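Local coordinates for protein xyloglucan-specific endo-beta-1,4-glucanase BoGH5A (Bacteroides ovatus, PDB 3ZMR) that cleaves the beta-1,4-glucan backbone of xyloglucan internally, with retention of configuration, in the breakdown of this plant polysaccharide by a human gut bacterium, at residues A228-E231 against A232-R236; R293-G296 against G297-Y301; L445-R448 against T449-Q452. All coordinates share one frame; numbering follows the deposited sequence. Where two conformers were deposited one is given.

Contact 1 of 3, residues A228-E231 against A232-R236; sequences ANKE and ALDER. With EDO (1,2-ethanediol), chain H.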
loop_
_atom_site.group_PDB
_atom_site.type_symbol
_atom_site.label_atom_id
_atom_site.label_comp_id
_atom_site.label_asym_id
_atom_site.label_seq_id
_atom_site.Cartn_x
_atom_site.Cartn_y
_atom_site.Cartn_z
ATOM N N ALA A 228 3.037 12.912 -17.161
ATOM C CA ALA A 228 2.591 12.661 -18.541
ATOM C C ALA A 228 1.601 11.497 -18.648
ATOM O O ALA A 228 0.825 11.428 -19.576
ATOM C CB ALA A 228 3.793 12.440 -19.458
ATOM N N ASN A 229 1.640 10.587 -17.679
ATOM C CA ASN A 229 0.747 9.425 -17.694
ATOM C C ASN A 229 -0.259 9.406 -16.556
ATOM O O ASN A 229 -1.112 8.519 -16.493
ATOM C CB ASN A 229 1.561 8.145 -17.677
ATOM C CG ASN A 229 2.464 8.035 -18.875
ATOM O OD1 ASN A 229 2.025 8.215 -20.016
ATOM N ND2 ASN A 229 3.728 7.749 -18.629
ATOM N N LYS A 230 -0.193 10.406 -15.673
ATOM C CA LYS A 230 -1.028 10.410 -14.458
ATOM C C LYS A 230 -2.529 10.379 -14.762
ATOM O O LYS A 230 -3.291 9.636 -14.117
ATOM C CB LYS A 230 -0.696 11.618 -13.581
ATOM C CG LYS A 230 -1.631 11.849 -12.411
ATOM C CD LYS A 230 -1.141 12.988 -11.511
ATOM C CE LYS A 230 -2.224 13.524 -10.584
ATOM N NZ LYS A 230 -2.838 12.470 -9.719
ATOM N N GLU A 231 -2.974 11.188 -15.722
ATOM C CA GLU A 231 -4.404 11.282 -16.011
ATOM C C GLU A 231 -4.967 9.915 -16.444
ATOM O O GLU A 231 -5.995 9.446 -15.935
ATOM C CB GLU A 231 -4.683 12.376 -17.060
ATOM C CG GLU A 231 -6.155 12.693 -17.266
ATOM C CD GLU A 231 -6.396 13.913 -18.141
ATOM O OE1 GLU A 231 -5.588 14.862 -18.120
ATOM O OE2 GLU A 231 -7.418 13.913 -18.843
ATOM N N ALA A 232 -4.276 9.266 -17.377
ATOM C CA ALA A 232 -4.709 7.982 -17.910
ATOM C C ALA A 232 -4.670 6.890 -16.845
ATOM O O ALA A 232 -5.578 6.038 -16.765
ATOM C CB ALA A 232 -3.838 7.572 -19.104
ATOM N N LEU A 233 -3.605 6.900 -16.042
ATOM C CA LEU A 233 -3.432 5.866 -15.010
ATOM C C LEU A 233 -4.450 6.043 -13.873
ATOM O O LEU A 233 -5.068 5.054 -13.428
ATOM C CB LEU A 233 -1.996 5.838 -14.480
ATOM C CG LEU A 233 -0.968 5.370 -15.500
ATOM C CD1 LEU A 233 0.405 5.270 -14.875
ATOM C CD2 LEU A 233 -1.337 4.079 -16.146
ATOM N N ASP A 234 -4.648 7.286 -13.444
ATOM C CA ASP A 234 -5.648 7.573 -12.405
ATOM C C ASP A 234 -7.033 7.136 -12.903
ATOM O O ASP A 234 -7.824 6.564 -12.158
ATOM C CB ASP A 234 -5.717 9.078 -12.086
ATOM C CG ASP A 234 -4.577 9.606 -11.269
ATOM O OD1 ASP A 234 -3.704 8.832 -10.811
ATOM O OD2 ASP A 234 -4.581 10.856 -11.035
ATOM N N GLU A 235 -7.361 7.443 -14.167
ATOM C CA GLU A 235 -8.673 7.114 -14.721
ATOM C C GLU A 235 -8.881 5.604 -14.744
ATOM O O GLU A 235 -9.945 5.093 -14.358
ATOM C CB GLU A 235 -8.789 7.679 -16.118
ATOM C CG GLU A 235 -10.007 7.249 -16.904
ATOM C CD GLU A 235 -10.019 7.875 -18.270
ATOM O OE1 GLU A 235 -10.512 9.013 -18.396
ATOM O OE2 GLU A 235 -9.481 7.231 -19.181
ATOM N N ARG A 236 -7.848 4.869 -15.172
ATOM C CA ARG A 236 -7.937 3.414 -15.232
ATOM C C ARG A 236 -8.049 2.778 -13.844
ATOM O O ARG A 236 -8.855 1.878 -13.642
ATOM C CB ARG A 236 -6.740 2.851 -15.988
ATOM C CG ARG A 236 -6.718 1.343 -16.058
ATOM C CD ARG A 236 -5.644 0.860 -16.988
ATOM N NE ARG A 236 -5.565 -0.581 -17.039
ATOM C CZ ARG A 236 -4.760 -1.233 -17.879
ATOM N NH1 ARG A 236 -4.003 -0.556 -18.728
ATOM N NH2 ARG A 236 -4.705 -2.553 -17.870
HETATM C C1 EDO H . -4.061 3.105 -20.635
HETATM O O1 EDO H . -2.851 3.049 -21.403
HETATM C C2 EDO H . -3.711 3.286 -19.170
HETATM O O2 EDO H . -2.924 2.171 -18.745
HETATM O O HOH W 1 -2.267 10.570 -19.148
HETATM O O HOH W 2 -1.678 10.039 -9.207
#

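Contact 2 of 3, residues R293-G296 against G297-Y301; sequences RATG and GRNHY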
loop_
_atom_site.group_PDB
_atom_site.type_symbol
_atom_site.label_atom_id
_atom_site.label_comp_id
_atom_site.label_asym_id
_atom_site.label_seq_id
_atom_site.Cartn_x
_atom_site.Cartn_y
_atom_site.Cartn_z
ATOM N N ARG A 293 -14.329 4.722 -1.185
ATOM C CA ARG A 293 -15.228 5.479 -0.281
ATOM C C ARG A 293 -16.458 6.046 -1.019
ATOM O O ARG A 293 -17.543 6.109 -0.446
ATOM C CB ARG A 293 -14.483 6.598 0.442
ATOM C CG ARG A 293 -13.346 6.132 1.361
ATOM C CD ARG A 293 -13.747 5.138 2.456
ATOM N NE ARG A 293 -12.610 4.912 3.349
ATOM C CZ ARG A 293 -12.294 3.763 3.949
ATOM N NH1 ARG A 293 -13.035 2.680 3.745
ATOM N NH2 ARG A 293 -11.221 3.688 4.709
ATOM N N ALA A 294 -16.267 6.393 -2.291
ATOM C CA ALA A 294 -17.331 6.965 -3.109
ATOM C C ALA A 294 -18.470 5.947 -3.377
ATOM O O ALA A 294 -19.560 6.307 -3.831
ATOM C CB ALA A 294 -16.793 7.525 -4.416
ATOM N N THR A 295 -18.201 4.668 -3.149
ATOM C CA THR A 295 -19.258 3.653 -3.311
ATOM C C THR A 295 -20.184 3.521 -2.101
ATOM O O THR A 295 -21.283 2.954 -2.177
ATOM C CB THR A 295 -18.697 2.279 -3.716
ATOM O OG1 THR A 295 -17.916 1.708 -2.669
ATOM C CG2 THR A 295 -17.871 2.385 -4.988
ATOM N N GLY A 296 -19.722 4.007 -0.963
ATOM C CA GLY A 296 -20.508 3.984 0.244
ATOM C C GLY A 296 -20.796 2.611 0.791
ATOM O O GLY A 296 -20.002 1.679 0.642
ATOM N N GLY A 297 -21.946 2.446 1.443
ATOM C CA GLY A 297 -22.267 1.200 2.122
ATOM C C GLY A 297 -21.176 0.820 3.112
ATOM O O GLY A 297 -20.573 1.671 3.784
ATOM N N ARG A 298 -20.906 -0.474 3.221
ATOM C CA ARG A 298 -19.840 -0.938 4.121
ATOM C C ARG A 298 -18.450 -0.454 3.667
ATOM O O ARG A 298 -17.500 -0.444 4.462
ATOM C CB ARG A 298 -19.866 -2.451 4.208
ATOM C CG ARG A 298 -21.076 -3.007 4.957
ATOM C CD ARG A 298 -21.031 -4.508 4.871
ATOM N NE ARG A 298 -22.143 -5.267 5.432
ATOM C CZ ARG A 298 -23.321 -5.435 4.868
ATOM N NH1 ARG A 298 -23.679 -4.781 3.757
ATOM N NH2 ARG A 298 -24.178 -6.287 5.454
ATOM N N ASN A 299 -18.324 -0.088 2.388
ATOM C CA ASN A 299 -17.068 0.435 1.870
ATOM C C ASN A 299 -16.698 1.800 2.460
ATOM O O ASN A 299 -15.574 2.240 2.378
ATOM C CB ASN A 299 -17.072 0.528 0.353
ATOM C CG ASN A 299 -16.983 -0.834 -0.322
ATOM O OD1 ASN A 299 -16.587 -1.848 0.275
ATOM N ND2 ASN A 299 -17.333 -0.855 -1.572
ATOM N N HIS A 300 -17.652 2.461 3.083
ATOM C CA HIS A 300 -17.363 3.677 3.853
ATOM C C HIS A 300 -16.424 3.386 5.022
ATOM O O HIS A 300 -15.566 4.190 5.335
ATOM C CB HIS A 300 -18.678 4.276 4.368
ATOM C CG HIS A 300 -18.519 5.549 5.146
ATOM N ND1 HIS A 300 -18.360 6.759 4.527
ATOM C CD2 HIS A 300 -18.458 5.797 6.478
ATOM C CE1 HIS A 300 -18.263 7.715 5.437
ATOM N NE2 HIS A 300 -18.309 7.158 6.629
ATOM N N TYR A 301 -16.580 2.198 5.611
ATOM C CA TYR A 301 -15.896 1.792 6.833
ATOM C C TYR A 301 -14.777 0.763 6.643
ATOM O O TYR A 301 -14.053 0.454 7.603
ATOM C CB TYR A 301 -16.913 1.183 7.796
ATOM C CG TYR A 301 -17.958 2.153 8.305
ATOM C CD1 TYR A 301 -17.626 3.159 9.233
ATOM C CD2 TYR A 301 -19.280 2.079 7.883
ATOM C CE1 TYR A 301 -18.571 4.036 9.747
ATOM C CE2 TYR A 301 -20.226 2.958 8.388
ATOM C CZ TYR A 301 -19.851 3.929 9.298
ATOM O OH TYR A 301 -20.802 4.786 9.788
HETATM O O HOH W 3 -18.819 7.035 1.820
#

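Contact 3 of 3, residues L445-R448 against T449-Q452; sequences LFDR and TTGQ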
loop_
_atom_site.group_PDB
_atom_site.type_symbol
_atom_site.label_atom_id
_atom_site.label_comp_id
_atom_site.label_asym_id
_atom_site.label_seq_id
_atom_site.Cartn_x
_atom_site.Cartn_y
_atom_site.Cartn_z
ATOM N N LEU A 445 3.989 -23.499 1.386
ATOM C CA LEU A 445 3.745 -24.075 2.700
ATOM C C LEU A 445 2.747 -25.217 2.676
ATOM O O LEU A 445 2.765 -26.087 3.544
ATOM C CB LEU A 445 3.301 -23.016 3.687
ATOM C CG LEU A 445 4.253 -21.859 3.900
ATOM C CD1 LEU A 445 3.605 -20.900 4.889
ATOM C CD2 LEU A 445 5.641 -22.310 4.394
ATOM N N PHE A 446 1.888 -25.196 1.657
ATOM C CA PHE A 446 0.762 -26.139 1.547
ATOM C C PHE A 446 0.699 -26.773 0.152
ATOM O O PHE A 446 1.126 -26.195 -0.833
ATOM C CB PHE A 446 -0.597 -25.431 1.812
ATOM C CG PHE A 446 -0.679 -24.822 3.162
ATOM C CD1 PHE A 446 -1.074 -25.577 4.259
ATOM C CD2 PHE A 446 -0.307 -23.506 3.361
ATOM C CE1 PHE A 446 -1.080 -25.022 5.526
ATOM C CE2 PHE A 446 -0.322 -22.957 4.631
ATOM C CZ PHE A 446 -0.673 -23.723 5.712
ATOM N N ASP A 447 0.135 -27.976 0.101
ATOM C CA ASP A 447 -0.310 -28.545 -1.151
ATOM C C ASP A 447 -1.558 -27.770 -1.606
ATOM O O ASP A 447 -2.563 -27.726 -0.892
ATOM C CB ASP A 447 -0.675 -30.008 -0.994
ATOM C CG ASP A 447 -0.831 -30.676 -2.309
ATOM O OD1 ASP A 447 -1.827 -30.434 -2.988
ATOM O OD2 ASP A 447 0.057 -31.419 -2.697
ATOM N N ARG A 448 -1.483 -27.138 -2.776
ATOM C CA ARG A 448 -2.631 -26.328 -3.248
ATOM C C ARG A 448 -3.897 -27.132 -3.524
ATOM O O ARG A 448 -5.019 -26.637 -3.407
ATOM C CB ARG A 448 -2.263 -25.525 -4.484
ATOM C CG ARG A 448 -1.243 -24.417 -4.289
ATOM C CD ARG A 448 -1.693 -23.384 -3.255
ATOM N NE ARG A 448 -0.813 -22.234 -3.236
ATOM C CZ ARG A 448 -0.837 -21.252 -4.124
ATOM N NH1 ARG A 448 -1.770 -21.193 -5.072
ATOM N NH2 ARG A 448 0.057 -20.284 -4.022
ATOM N N THR A 449 -3.735 -28.388 -3.903
ATOM C CA THR A 449 -4.894 -29.219 -4.218
ATOM C C THR A 449 -5.630 -29.692 -2.986
ATOM O O THR A 449 -6.882 -29.626 -2.931
ATOM C CB THR A 449 -4.474 -30.387 -5.113
ATOM O OG1 THR A 449 -3.940 -29.852 -6.326
ATOM C CG2 THR A 449 -5.678 -31.262 -5.442
ATOM N N THR A 450 -4.882 -30.191 -2.005
ATOM C CA THR A 450 -5.492 -30.805 -0.816
ATOM C C THR A 450 -5.549 -29.933 0.422
ATOM O O THR A 450 -6.240 -30.266 1.386
ATOM C CB THR A 450 -4.717 -32.054 -0.403
ATOM O OG1 THR A 450 -3.420 -31.670 0.032
ATOM C CG2 THR A 450 -4.607 -33.010 -1.575
ATOM N N GLY A 451 -4.793 -28.827 0.416
ATOM C CA GLY A 451 -4.653 -28.016 1.617
ATOM C C GLY A 451 -3.796 -28.583 2.748
ATOM O O GLY A 451 -3.652 -27.967 3.814
ATOM N N GLN A 452 -3.213 -29.768 2.544
ATOM C CA GLN A 452 -2.351 -30.368 3.561
ATOM C C GLN A 452 -0.996 -29.628 3.646
ATOM O O GLN A 452 -0.525 -29.078 2.653
ATOM C CB GLN A 452 -2.100 -31.861 3.248
ATOM C CG GLN A 452 -3.326 -32.780 3.331
ATOM C CD GLN A 452 -3.870 -32.971 4.734
ATOM O OE1 GLN A 452 -3.156 -32.818 5.719
ATOM N NE2 GLN A 452 -5.147 -33.328 4.825
HETATM O O HOH W 4 -1.015 -29.348 -5.950
#

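Contact 1 of 3, residues A228-E231 against A232-R236
Lys230 and Asp234, four residues apart and so one helical turn from each other, are joined by a salt bridge in which Lys230 NZ lies 2.7 Å from Asp234 OD2. The lysine CB starts off pointing away from the following turn; CG, anti to the backbone N (chi1 171°), passes within 3.4 Å of Asp234 OD2. CD runs on at 4.1 Å from the same oxygen, CE draws in again, and a bend at the last torsion (chi4 56°) brings NZ back to the carboxylate, which receives it on the syn lone pair of OD2. A long, flexible amine suits this place, since the methylenes pass across the acid before the charge turns in. A water accepts from Lys230 NZ and donates to Asp234 OD1, so OD2 is bonded directly and OD1 through the water.

The pair rides on the first turns of helix 227-248, one of the outer helices of the TIM barrel, and the i to i+4 bonds Leu233 N to Asn229 O (3.0 Å) and Asp234 N to Lys230 O (2.8 Å) belong to the same turn. Leu233 is buried: its CG rests 3.3 Å from Asn229 O, and its side chain packs on Trp221, His224 and Phe284, the last on helix 275-293. Farther along, the extended Arg236 makes a cation-pi contact with Trp221 and gives NH1 to a 1,2-ethanediol, probably from the crystallisation liquor.

Contact 2 of 3, residues R293-G296 against G297-Y301
Arg293 to Gly296 form a type I beta turn, closed by Gly296 N to Arg293 O, after which Gly296 and Gly297 both adopt positive phi and Asn299 N returns a weak bond to Gly296 O. Positive phi favours glycine in both places, and a CB on either residue would also clash with neighbouring backbone atoms. Past the two glycines, residues 298 to 300 take up helical torsions.

Asn299 points its side chain back at the turn. Its ND2 donates to Thr295 OG1 at 2.8 Å in a nearly straight bond (168°), and the hydroxyl lies almost in the amide plane. Threonine suits the spot because OG1, held between its own backbone N and carbonyl carbon (chi1 67°), can face Asn299 and also bond to Val292 O one turn back. The amide is fixed at both ends: ND2 also reaches Ala245 O of helix 227-248, and OD1 receives Arg302 NE.

This is the loop that carries the chain from helix 275-293 to strand 304-307, an alpha-to-beta connection of the TIM barrel. Arg293, near the end of that helix, bends at its second torsion and stretches its guanidinium across to the second half of the loop. NH1 bonds to Asn299 O at 2.9 Å, the oxygen lying in the guanidinium plane, while His300 O sits over one face of the group. Arg302 O is a further acceptor for NH1, and NE makes a salt bridge to Asp325, so the buried cation has both a counter-ion and main-chain oxygens. The CB of His300 points away from the turn, yet a water links its ND1 to Arg293 O. CD2 of the same ring stands 3.6 Å above the centre of the Tyr301 ring.

Contact 3 of 3, residues L445-R448 against T449-Q452
Asp447 takes part in all four hydrogen bonds to Thr449, Thr450, Gly451 and Gln452. Two backbone amides converge on its OD1, Thr449 N at 2.9 Å, which makes an Asx turn, and Thr450 N at 3.2 Å; both meet the oxygen on its anti side, from opposite faces of the carboxylate plane. With CG anti to its own backbone N (chi1 -167°), Asp447 lays this oxygen across the start of the turn.

Backbone bonds close the turn: Gly451 N reaches Asp447 O at 2.8 Å, and Asp447 N bonds to Gln452 O at 2.9 Å. Gly451, at positive phi (73°), suits the reversal, while Thr450 OG1 accepts from Gln452 N in an ST turn.

The loop follows strand 433-436, the last of the eight barrel strands, and precedes helix 456-471. Phe446 CD1 lies 3.5 Å from Gly451 O and its CA makes a CA-H...O contact to Gln452 O; its nonpolar packing is on Leu159, Ile163 and Ile459. Arg448 turns to Asp438, Thr131 and Gly129, near the substrate-binding Asn130 and Trp437.

Were the carboxylate cut back to a methyl, as with an alanine here, the amides of Thr449 and Thr450 would probably lose their shared acceptor. Side-chain oxygens of Asp447 and Thr450 thus satisfy three main-chain amides in a partly exposed loop.

The three contacts follow one another along the chain without touching; contacts 1 and 2 are closest, with centres about 23 Å apart. Contact 1 is a surface feature of helix 227-248, contact 2 is buried, and contact 3 is partly buried in the loop between strand 433-436 and helix 456-471. Contacts 1 and 2 share neighbours: helix 275-293 packs against contact 1 and leads into contact 2, whose Thr295 in turn leans on helix 227-248. The chemistry follows location. At the surface, opposite charges pair beside water; in the buried loop, a guanidinium meets main-chain oxygens and an amide meets a hydroxyl; in contact 3 a carboxylate gathers main-chain amides.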